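Local coordinates for protein glutathione S-transferase enzyme with thioredoxin-like domain (Bradyrhizobium sp., PDB 4MF7) that probably conjugates glutathione to electrophilic substrates, as a glutathione S-transferase with a thioredoxin-like N-terminal domain, at residues D41-Y46 with I96-G101. Numbering follows the deposited sequence.
Sequences DRIQLY and IIDPNG
Gln44 and Ile97 form an antiparallel hydrogen-bonded pair: Gln44 N donates to Ile97 O at 2.9 Å, and Ile97 N returns a bond to Gln44 O. They join the two central strands of the thioredoxin-like sheet, 43-47 and 95-98. Next to them Leu45 faces Ile96 as a non-hydrogen-bonded pair, CD1 of the leucine meeting CG2 of the isoleucine, on the side covered by helix 53-63. On the other side Ile97 carries CD1 obliquely to the Tyr46 ring, 3.6 Å from OH.

Ile43 can be followed outward from CB, near Ile97 O. With chi1 at -70°, CG2 is sent to CB of Ile96 (4.1 Å). CG1 lies against Asp98 by plain contact, 3.6 Å from OD1, and CD1 leads away from strand 95-98. The side chain also packs on Leu60 and Leu65, its beta-branch filling a buried place.

Past the strand, Pro99 sets CD 3.3 Å from Arg42 O but has no N-H to offer it. That oxygen instead takes Gln44 NE2 at 3.1 Å, the glutamine bending at chi2 (-69°); its buried amide also bonds His70 through OE1 and Glu68 through NE2. Asn100 ND2 gives Asp41 O a long, bent hydrogen bond (3.3 Å, 136°). Asp98 OD1 receives Asn100 N from above the carboxylate plane, an Asx turn, while OD2 is hydrogen-bonded to Tyr118 OH and salt-bridged to Lys122 NZ. Replacing Asp98 by alanine is likely to leave Lys122 without this counter-charge, and Tyr118 OH and Asn100 N without this partner, freeing the turn to shift. A buried carboxylate thus ties the strand's end to both its turn and helix 112-123.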
# COMPACT_ATOMS: atom_id res chain seq x y z
N ASP A 41 -3.96 -9.61 -26.93
CA ASP A 41 -4.21 -8.19 -26.93
C ASP A 41 -5.02 -7.72 -25.72
O ASP A 41 -5.34 -6.54 -25.62
CB ASP A 41 -4.92 -7.75 -28.22
CG ASP A 41 -6.20 -8.55 -28.51
OD1 ASP A 41 -6.45 -9.64 -27.93
OD2 ASP A 41 -6.94 -8.08 -29.39
N ARG A 42 -5.34 -8.63 -24.81
CA ARG A 42 -6.08 -8.28 -23.59
C ARG A 42 -5.17 -8.33 -22.36
O ARG A 42 -4.24 -9.12 -22.31
CB ARG A 42 -7.26 -9.22 -23.35
CG ARG A 42 -8.28 -9.25 -24.49
CD ARG A 42 -9.47 -10.14 -24.16
NE ARG A 42 -10.26 -10.37 -25.37
CZ ARG A 42 -11.31 -11.19 -25.43
NH1 ARG A 42 -11.69 -11.84 -24.36
NH2 ARG A 42 -11.96 -11.36 -26.56
N ILE A 43 -5.50 -7.49 -21.37
CA ILE A 43 -4.88 -7.57 -20.03
C ILE A 43 -5.04 -8.98 -19.50
O ILE A 43 -6.16 -9.53 -19.53
CB ILE A 43 -5.50 -6.55 -19.07
CG1 ILE A 43 -5.08 -5.14 -19.48
CG2 ILE A 43 -5.06 -6.80 -17.63
CD1 ILE A 43 -5.96 -4.05 -18.93
N GLN A 44 -3.94 -9.61 -19.08
CA GLN A 44 -3.99 -10.89 -18.47
C GLN A 44 -4.07 -10.68 -16.96
O GLN A 44 -3.26 -9.93 -16.40
CB GLN A 44 -2.77 -11.73 -18.80
CG GLN A 44 -2.52 -11.86 -20.30
CD GLN A 44 -3.59 -12.72 -20.97
OE1 GLN A 44 -3.78 -13.88 -20.61
NE2 GLN A 44 -4.28 -12.15 -21.92
N LEU A 45 -5.05 -11.31 -16.33
CA LEU A 45 -5.25 -11.23 -14.86
C LEU A 45 -4.96 -12.59 -14.24
O LEU A 45 -5.56 -13.59 -14.64
CB LEU A 45 -6.67 -10.76 -14.51
CG LEU A 45 -7.04 -10.80 -13.03
CD1 LEU A 45 -6.20 -9.79 -12.23
CD2 LEU A 45 -8.51 -10.50 -12.84
N TYR A 46 -4.02 -12.63 -13.29
CA TYR A 46 -3.67 -13.86 -12.59
C TYR A 46 -4.08 -13.69 -11.15
O TYR A 46 -3.47 -12.90 -10.43
CB TYR A 46 -2.17 -14.16 -12.71
CG TYR A 46 -1.66 -14.06 -14.12
CD1 TYR A 46 -1.74 -15.15 -15.00
CD2 TYR A 46 -1.13 -12.86 -14.62
CE1 TYR A 46 -1.31 -15.04 -16.31
CE2 TYR A 46 -0.70 -12.76 -15.93
CZ TYR A 46 -0.78 -13.87 -16.77
OH TYR A 46 -0.37 -13.77 -18.08
N ILE A 96 -1.08 -8.68 -12.93
CA ILE A 96 -1.50 -8.50 -14.33
C ILE A 96 -0.31 -8.39 -15.28
O ILE A 96 0.84 -8.07 -14.87
CB ILE A 96 -2.41 -7.28 -14.51
CG1 ILE A 96 -1.65 -5.97 -14.24
CG2 ILE A 96 -3.69 -7.36 -13.70
CD1 ILE A 96 -2.30 -4.71 -14.74
N ILE A 97 -0.58 -8.66 -16.56
CA ILE A 97 0.27 -8.17 -17.64
C ILE A 97 -0.63 -7.40 -18.58
O ILE A 97 -1.60 -7.95 -19.12
CB ILE A 97 1.00 -9.29 -18.43
CG1 ILE A 97 1.92 -10.11 -17.53
CG2 ILE A 97 1.76 -8.68 -19.62
CD1 ILE A 97 2.35 -11.45 -18.11
N ASP A 98 -0.36 -6.12 -18.74
CA ASP A 98 -1.04 -5.32 -19.73
C ASP A 98 -0.18 -5.34 -21.01
O ASP A 98 0.90 -4.74 -21.03
CB ASP A 98 -1.22 -3.89 -19.24
CG ASP A 98 -1.97 -3.03 -20.21
OD1 ASP A 98 -2.38 -3.58 -21.27
OD2 ASP A 98 -2.16 -1.83 -19.93
N PRO A 99 -0.65 -6.04 -22.07
CA PRO A 99 0.13 -6.06 -23.31
C PRO A 99 0.27 -4.68 -23.97
O PRO A 99 1.18 -4.46 -24.76
CB PRO A 99 -0.67 -7.04 -24.22
CG PRO A 99 -2.08 -6.85 -23.75
CD PRO A 99 -1.98 -6.69 -22.25
N ASN A 100 -0.66 -3.77 -23.67
CA ASN A 100 -0.70 -2.40 -24.17
C ASN A 100 -0.26 -1.39 -23.08
O ASN A 100 -0.98 -0.43 -22.76
CB ASN A 100 -2.11 -2.05 -24.64
CG ASN A 100 -2.67 -3.07 -25.62
OD1 ASN A 100 -2.02 -3.38 -26.60
ND2 ASN A 100 -3.84 -3.63 -25.32
N GLY A 101 0.93 -1.64 -22.55
CA GLY A 101 1.45 -0.83 -21.46
C GLY A 101 2.07 0.45 -21.97
O GLY A 101 2.01 0.75 -23.18